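Aryl acylamidase (bacterium CSBL00001, PDB 4YJ6) probably hydrolyses the amide bond of aryl acylamides and belongs to the amidase signature family. Local coordinates at residues A169-D173 against G174-V178; A14-V17 against E18-S22; T81-D85 against L86-K90. All coordinates share one frame; numbering follows the deposited sequence.

How the interactions relate
Along the chain the order is interaction 2, interaction 3, interaction 1. Interaction 2 occupies the N-terminal helix 13-21, well out from the middle of the chain; interaction 3 follows strand 80-84 of the three-stranded sheet into a loop, and interaction 1 links helix 165-172 to strand 178-183 of the eight-stranded sheet. The centre of interaction 1 lies about 16 Å from that of interaction 3, which it meets through a probable hydrogen bond between Val178 O and Thr81 OG1 and through Val176 and Leu170 packed on Leu82, and about 17 Å from that of interaction 2, where Pro177 meets Ile16. Interactions 2 and 3 do not touch. Residues 169-178 thus lie between helix 13-21 and strand 80-84 and touch both.

Interaction 1: A169-D173 against G174-V178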
loop_
_atom_site.group_PDB
_atom_site.type_symbol
_atom_site.label_atom_id
_atom_site.label_comp_id
_atom_site.label_asym_id
_atom_site.label_seq_id
_atom_site.Cartn_x
_atom_site.Cartn_y
_atom_site.Cartn_z
ATOM N N ALA A 169 -6.944 3.891 -5.828
ATOM C CA ALA A 169 -7.853 4.573 -6.750
ATOM C C ALA A 169 -9.281 4.615 -6.169
ATOM O O ALA A 169 -9.943 5.645 -6.186
ATOM C CB ALA A 169 -7.843 3.874 -8.141
ATOM N N LEU A 170 -9.744 3.508 -5.601
ATOM C CA LEU A 170 -11.069 3.531 -4.987
ATOM C C LEU A 170 -11.155 4.520 -3.838
ATOM O O LEU A 170 -12.148 5.241 -3.713
ATOM C CB LEU A 170 -11.483 2.130 -4.489
ATOM C CG LEU A 170 -11.706 1.106 -5.599
ATOM C CD1 LEU A 170 -12.131 -0.256 -4.963
ATOM C CD2 LEU A 170 -12.790 1.579 -6.567
ATOM N N VAL A 171 -10.122 4.568 -2.989
ATOM C CA VAL A 171 -10.132 5.477 -1.860
ATOM C C VAL A 171 -10.032 6.934 -2.342
ATOM O O VAL A 171 -10.726 7.793 -1.815
ATOM C CB VAL A 171 -8.980 5.133 -0.874
ATOM C CG1 VAL A 171 -8.853 6.192 0.260
ATOM C CG2 VAL A 171 -9.258 3.705 -0.303
ATOM N N ALA A 172 -9.175 7.187 -3.331
ATOM C CA ALA A 172 -8.986 8.546 -3.825
ATOM C C ALA A 172 -10.226 9.071 -4.540
ATOM O O ALA A 172 -10.431 10.299 -4.598
ATOM C CB ALA A 172 -7.761 8.625 -4.753
ATOM N N ASP A 173 -11.047 8.157 -5.038
ATOM C CA ASP A 173 -12.259 8.538 -5.782
ATOM C C ASP A 173 -13.468 8.552 -4.851
ATOM O O ASP A 173 -14.597 8.779 -5.302
ATOM C CB ASP A 173 -12.487 7.589 -6.961
ATOM C CG ASP A 173 -13.354 8.208 -8.068
ATOM O OD1 ASP A 173 -13.150 9.389 -8.376
ATOM O OD2 ASP A 173 -14.231 7.508 -8.619
ATOM N N GLY A 174 -13.250 8.321 -3.552
ATOM C CA GLY A 174 -14.313 8.470 -2.576
ATOM C C GLY A 174 -15.219 7.238 -2.418
ATOM O O GLY A 174 -16.206 7.300 -1.684
ATOM N N ILE A 175 -14.864 6.130 -3.076
ATOM C CA ILE A 175 -15.791 5.006 -3.246
ATOM C C ILE A 175 -15.867 4.145 -1.991
ATOM O O ILE A 175 -16.940 3.679 -1.640
ATOM C CB ILE A 175 -15.412 4.178 -4.467
ATOM C CG1 ILE A 175 -15.640 5.021 -5.736
ATOM C CG2 ILE A 175 -16.285 2.868 -4.589
ATOM C CD1 ILE A 175 -15.004 4.456 -6.975
ATOM N N VAL A 176 -14.732 3.914 -1.333
ATOM C CA VAL A 176 -14.717 3.344 0.001
ATOM C C VAL A 176 -13.722 4.168 0.835
ATOM O O VAL A 176 -12.820 4.790 0.257
ATOM C CB VAL A 176 -14.266 1.869 0.036
ATOM C CG1 VAL A 176 -15.393 0.914 -0.523
ATOM C CG2 VAL A 176 -12.936 1.693 -0.714
ATOM N N PRO A 177 -13.892 4.181 2.169
ATOM C CA PRO A 177 -13.013 5.046 2.984
ATOM C C PRO A 177 -11.666 4.410 3.308
ATOM O O PRO A 177 -10.735 5.121 3.660
ATOM C CB PRO A 177 -13.816 5.262 4.278
ATOM C CG PRO A 177 -14.695 3.994 4.363
ATOM C CD PRO A 177 -15.031 3.652 2.945
ATOM N N VAL A 178 -11.550 3.101 3.157
ATOM C CA VAL A 178 -10.288 2.402 3.469
ATOM C C VAL A 178 -10.212 1.221 2.513
ATOM O O VAL A 178 -11.246 0.640 2.132
ATOM C CB VAL A 178 -10.228 1.926 4.953
ATOM C CG1 VAL A 178 -11.453 1.057 5.302
ATOM C CG2 VAL A 178 -8.902 1.142 5.224
#
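Leu170 O, in the last turn of helix 165-172, receives Ile175 N at 2.9 Å in a nearly linear approach, with a C=O...N angle of 161°. Gly174 N closes a smaller loop inside it, 3.1 Å from Val171 O, but comes from above that carbonyl plane, 69° out of it. Gly174 itself has left the helix with a positive phi of 85°; a CB at this position would run into Asp173 O. The two bonds back into the last turn, one wrapped around the other, make a Schellman motif, which ends the helix and turns the chain toward strand 178-183. The apolar contact familiar from this motif is also present: Leu170 CD2 meets Ile175 CD1 at 3.7 Å, across the outer hydrogen bond. With CG1 anti to its carbonyl carbon, Ile175 reaches back toward the helix, and its CD1 also comes to 3.6 Å from Asp173 OD2. That carboxylate oxygen is engaged in salt bridges with Arg41 and Arg493, so the methyl lies beside a buried, charge-paired group. Farther along, Val176 brings CG2 within 4.1 Å of Leu170 CB. Val176 O turns back over the helix, where the CA-H of Val171 points almost straight at it, with Val171 CA and Val176 O 3.5 Å apart. The branches of Val171 divide their contacts: CG1 faces the carbonyl oxygen of Pro177, while CG2 lies 3.9 Å from Val178 C. Arg229 NH1 bonds both Val171 O and Val176 O, clamping the helix end to the outgoing chain. Asp173 O accepts a bond from His9 NE2, and Ile175 packs on Ile38 and Arg41 of helix 27-45.

Interaction 2: A14-V17 against E18-S22; sequences AEIV and ELVKS
The peptide carbonyl of Glu15 meets Leu19 N in its own plane at 2.9 Å, while Leu19 CD2 lies 3.7 Å from the same oxygen. The neighbouring carbonyls are turned differently: Glu18 N reaches Ala14 O tilted 28° from the carbonyl plane, and Lys21 N reaches Val17 O with a similar tilt of 24°. Val20 N completes the set on Ile16 O at 2.9 Å. The four bonds, each spanning four residues, are the regular pattern of an alpha-helix, here helix 13-21 near the N terminus of the chain. Its side chains sort by environment. Ile16 and Val20 lie on the buried side, their CG2 methyls 4.1 Å apart: Ile16 CG2, anti to its own N, meets Val20 CG2, which is anti to its carbonyl carbon. Val20 CG2 also lies 3.4 Å from Ile16 O. Leu19 and Val20 continue onto Ile25, and Ala14 rests on Arg232 and Leu236 of helix 231-241. Glu15, Glu18 and Lys21 are exposed. Where the helix ends, Glu18 O is gripped from opposite faces of its plane, by Ser22 N on one and Ser22 OG on the other, the hydroxyl at 2.7 Å. Ser22 OG also bonds Gln24 NE2.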
loop_
_atom_site.group_PDB
_atom_site.type_symbol
_atom_site.label_atom_id
_atom_site.label_comp_id
_atom_site.label_asym_id
_atom_site.label_seq_id
_atom_site.Cartn_x
_atom_site.Cartn_y
_atom_site.Cartn_z
ATOM N N ALA A 14 -14.805 6.442 10.139
ATOM C CA ALA A 14 -15.317 6.881 11.431
ATOM C C ALA A 14 -16.778 7.316 11.282
ATOM O O ALA A 14 -17.620 6.983 12.116
ATOM C CB ALA A 14 -14.470 8.041 11.982
ATOM N N GLU A 15 -17.089 8.032 10.219
ATOM C CA GLU A 15 -18.475 8.487 10.012
ATOM C C GLU A 15 -19.414 7.322 9.760
ATOM O O GLU A 15 -20.496 7.271 10.325
ATOM C CB GLU A 15 -18.547 9.479 8.858
ATOM C CG GLU A 15 -17.961 10.831 9.260
ATOM C CD GLU A 15 -17.852 11.815 8.110
ATOM O OE1 GLU A 15 -17.543 11.397 6.974
ATOM O OE2 GLU A 15 -18.038 13.044 8.357
ATOM N N ILE A 16 -19.020 6.393 8.896
ATOM C CA ILE A 16 -19.874 5.224 8.638
ATOM C C ILE A 16 -20.108 4.392 9.883
ATOM O O ILE A 16 -21.231 3.923 10.143
ATOM C CB ILE A 16 -19.286 4.353 7.529
ATOM C CG1 ILE A 16 -19.435 5.130 6.204
ATOM C CG2 ILE A 16 -20.067 3.030 7.425
ATOM C CD1 ILE A 16 -18.599 4.591 5.110
ATOM N N VAL A 17 -19.058 4.146 10.653
ATOM C CA VAL A 17 -19.219 3.384 11.888
ATOM C C VAL A 17 -20.325 4.023 12.740
ATOM O O VAL A 17 -21.183 3.347 13.301
ATOM C CB VAL A 17 -17.917 3.347 12.694
ATOM C CG1 VAL A 17 -18.170 2.934 14.143
ATOM C CG2 VAL A 17 -16.918 2.386 12.033
ATOM N N GLU A 18 -20.285 5.343 12.851
ATOM C CA GLU A 18 -21.270 6.026 13.703
ATOM C C GLU A 18 -22.674 5.979 13.091
ATOM O O GLU A 18 -23.674 5.810 13.818
ATOM C CB GLU A 18 -20.805 7.466 13.962
ATOM C CG GLU A 18 -21.842 8.359 14.644
ATOM C CD GLU A 18 -22.185 7.927 16.050
ATOM O OE1 GLU A 18 -21.407 7.161 16.671
ATOM O OE2 GLU A 18 -23.252 8.367 16.539
ATOM N N LEU A 19 -22.766 6.165 11.772
ATOM C CA LEU A 19 -24.047 6.114 11.061
ATOM C C LEU A 19 -24.691 4.743 11.259
ATOM O O LEU A 19 -25.894 4.625 11.474
ATOM C CB LEU A 19 -23.847 6.295 9.566
ATOM C CG LEU A 19 -24.175 7.613 8.841
ATOM C CD1 LEU A 19 -24.609 8.790 9.738
ATOM C CD2 LEU A 19 -23.101 7.997 7.840
ATOM N N VAL A 20 -23.877 3.697 11.205
ATOM C CA VAL A 20 -24.429 2.347 11.326
ATOM C C VAL A 20 -24.760 2.021 12.800
ATOM O O VAL A 20 -25.841 1.502 13.097
ATOM C CB VAL A 20 -23.442 1.314 10.691
ATOM C CG1 VAL A 20 -23.834 -0.115 11.065
ATOM C CG2 VAL A 20 -23.402 1.500 9.153
ATOM N N LYS A 21 -23.879 2.398 13.729
ATOM C CA LYS A 21 -24.086 2.094 15.136
ATOM C C LYS A 21 -25.325 2.810 15.664
ATOM O O LYS A 21 -26.085 2.254 16.477
ATOM C CB LYS A 21 -22.880 2.529 15.969
ATOM C CG LYS A 21 -23.102 2.372 17.462
ATOM C CD LYS A 21 -22.189 3.240 18.275
ATOM C CE LYS A 21 -22.918 3.682 19.573
ATOM N NZ LYS A 21 -24.242 4.429 19.339
ATOM N N SER A 22 -25.532 4.041 15.220
ATOM C CA SER A 22 -26.701 4.809 15.652
ATOM C C SER A 22 -27.974 4.493 14.874
ATOM O O SER A 22 -29.013 5.151 15.068
ATOM C CB SER A 22 -26.413 6.304 15.561
ATOM O OG SER A 22 -26.205 6.687 14.221
#

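Interaction 3: T81-D85 against L86-K90; sequences TLMKD and LFAAK
Met83 and Ala88 make the tight part of this contact: the methyl CE of Met83, modelled as selenomethionine, lies only 3.5 Å from Ala88 CB, closer than usual for two carbons. A bend at its last torsion (chi3 -62°) brings CE over Ala88, while SE passes 4.2 Å from Lys90 CB. Lys84 runs alongside Leu86, the two side chains pointing the same way. Because the Lys84 chain is fully extended, with CG anti to the backbone N (chi1 176°), its CE lies 3.6 Å from Leu86 CB and also touches CD2. The backbone is held less firmly. Asp85 centres an inverse gamma turn, whose bond from Leu86 N to Lys84 O is weak, 3.0 Å long and well bent. Water finishes this looser side. One molecule donates to Lys84 O and Leu86 O, tying the two ends of the turn; a second donates to Asp85 OD1 at 2.7 Å and accepts from Ala88 N, so the carboxylate steadies the loop indirectly while its OD2 bonds Thr96 OG1. Phe87 is exposed, its side chain touching Leu97, and a phosphate, probably from the crystallisation liquor, lies about 4 Å from the Leu86 side chain. At its far end Lys84 NZ meets Ser163 OG, Ser164 OG and Thr182 OG1. With an alanine in place of Lys84, these three hydroxyls would probably lose their common amine partner, and one flank of Leu86 would be left uncovered. Lys84, bonded to Ser163 of the Gly-Gly-Ser-Ser-Gly-Gly run, is probably the lysine of the Ser-cis-Ser-Lys triad of amidase signature enzymes, with Ser163 in the place of the cis-serine.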
loop_
_atom_site.group_PDB
_atom_site.type_symbol
_atom_site.label_atom_id
_atom_site.label_comp_id
_atom_site.label_asym_id
_atom_site.label_seq_id
_atom_site.Cartn_x
_atom_site.Cartn_y
_atom_site.Cartn_z
ATOM N N THR A 81 -15.244 -2.138 2.341
ATOM C CA THR A 81 -13.854 -2.090 1.912
ATOM C C THR A 81 -13.624 -3.179 0.867
ATOM O O THR A 81 -14.524 -3.994 0.598
ATOM C CB THR A 81 -12.884 -2.254 3.131
ATOM O OG1 THR A 81 -11.542 -1.959 2.699
ATOM C CG2 THR A 81 -12.914 -3.694 3.684
ATOM N N LEU A 82 -12.450 -3.175 0.242
ATOM C CA LEU A 82 -12.065 -4.251 -0.678
ATOM C C LEU A 82 -10.623 -4.674 -0.378
ATOM O O LEU A 82 -9.830 -3.839 0.120
ATOM C CB LEU A 82 -12.158 -3.793 -2.142
ATOM C CG LEU A 82 -13.557 -3.616 -2.735
ATOM C CD1 LEU A 82 -14.161 -2.263 -2.359
ATOM C CD2 LEU A 82 -13.464 -3.735 -4.251
HETATM N N MSE A 83 -10.301 -5.940 -0.655
HETATM C CA MSE A 83 -8.928 -6.441 -0.396
HETATM C C MSE A 83 -8.213 -6.390 -1.747
HETATM O O MSE A 83 -8.839 -6.129 -2.812
HETATM C CB MSE A 83 -8.958 -7.874 0.140
HETATM C CG MSE A 83 -9.446 -8.804 -0.954
HETATM SE SE MSE A 83 -9.316 -10.617 -0.389
HETATM C CE MSE A 83 -7.395 -10.799 -0.111
ATOM N N LYS A 84 -6.913 -6.649 -1.708
ATOM C CA LYS A 84 -6.074 -6.590 -2.919
ATOM C C LYS A 84 -5.856 -7.973 -3.536
ATOM O O LYS A 84 -5.539 -8.946 -2.826
ATOM C CB LYS A 84 -4.727 -5.996 -2.514
ATOM C CG LYS A 84 -3.678 -5.944 -3.653
ATOM C CD LYS A 84 -2.449 -5.211 -3.100
ATOM C CE LYS A 84 -1.297 -5.314 -4.084
ATOM N NZ LYS A 84 -0.109 -4.607 -3.560
ATOM N N ASP A 85 -5.952 -8.053 -4.863
ATOM C CA ASP A 85 -5.711 -9.302 -5.576
ATOM C C ASP A 85 -4.199 -9.548 -5.833
ATOM O O ASP A 85 -3.745 -9.562 -6.983
ATOM C CB ASP A 85 -6.491 -9.251 -6.915
ATOM C CG ASP A 85 -6.329 -10.524 -7.736
ATOM O OD1 ASP A 85 -5.950 -11.567 -7.151
ATOM O OD2 ASP A 85 -6.636 -10.464 -8.967
ATOM N N LEU A 86 -3.426 -9.765 -4.769
ATOM C CA LEU A 86 -2.019 -10.119 -4.906
ATOM C C LEU A 86 -1.711 -11.063 -3.745
ATOM O O LEU A 86 -1.691 -10.633 -2.589
ATOM C CB LEU A 86 -1.111 -8.865 -4.860
ATOM C CG LEU A 86 0.383 -9.214 -4.899
ATOM C CD1 LEU A 86 0.742 -9.984 -6.205
ATOM C CD2 LEU A 86 1.220 -7.927 -4.793
ATOM N N PHE A 87 -1.548 -12.352 -4.070
ATOM C CA PHE A 87 -1.512 -13.414 -3.066
ATOM C C PHE A 87 -2.737 -13.337 -2.146
ATOM O O PHE A 87 -2.665 -13.648 -0.957
ATOM C CB PHE A 87 -0.199 -13.388 -2.294
ATOM C CG PHE A 87 0.986 -13.685 -3.173
ATOM C CD1 PHE A 87 1.283 -15.010 -3.526
ATOM C CD2 PHE A 87 1.757 -12.655 -3.699
ATOM C CE1 PHE A 87 2.352 -15.302 -4.347
ATOM C CE2 PHE A 87 2.848 -12.938 -4.533
ATOM C CZ PHE A 87 3.147 -14.248 -4.851
ATOM N N ALA A 88 -3.859 -12.931 -2.724
ATOM C CA ALA A 88 -5.127 -12.917 -1.985
ATOM C C ALA A 88 -5.398 -14.316 -1.449
ATOM O O ALA A 88 -5.251 -15.283 -2.183
ATOM C CB ALA A 88 -6.262 -12.485 -2.903
ATOM N N ALA A 89 -5.795 -14.423 -0.185
ATOM C CA ALA A 89 -6.377 -15.682 0.286
ATOM C C ALA A 89 -7.656 -15.362 1.040
ATOM O O ALA A 89 -7.636 -14.727 2.102
ATOM C CB ALA A 89 -5.402 -16.441 1.190
ATOM N N LYS A 90 -8.783 -15.796 0.480
ATOM C CA LYS A 90 -10.057 -15.678 1.188
ATOM C C LYS A 90 -10.902 -16.826 0.661
ATOM O O LYS A 90 -11.090 -16.958 -0.544
ATOM C CB LYS A 90 -10.745 -14.336 0.933
ATOM C CG LYS A 90 -12.071 -14.259 1.723
ATOM C CD LYS A 90 -12.676 -12.908 1.704
ATOM C CE LYS A 90 -13.773 -12.767 2.799
ATOM N NZ LYS A 90 -14.877 -13.781 2.780
HETATM O O HOH W 1 -3.762 -9.873 -0.627
HETATM O O HOH W 2 -3.931 -12.777 -5.755
#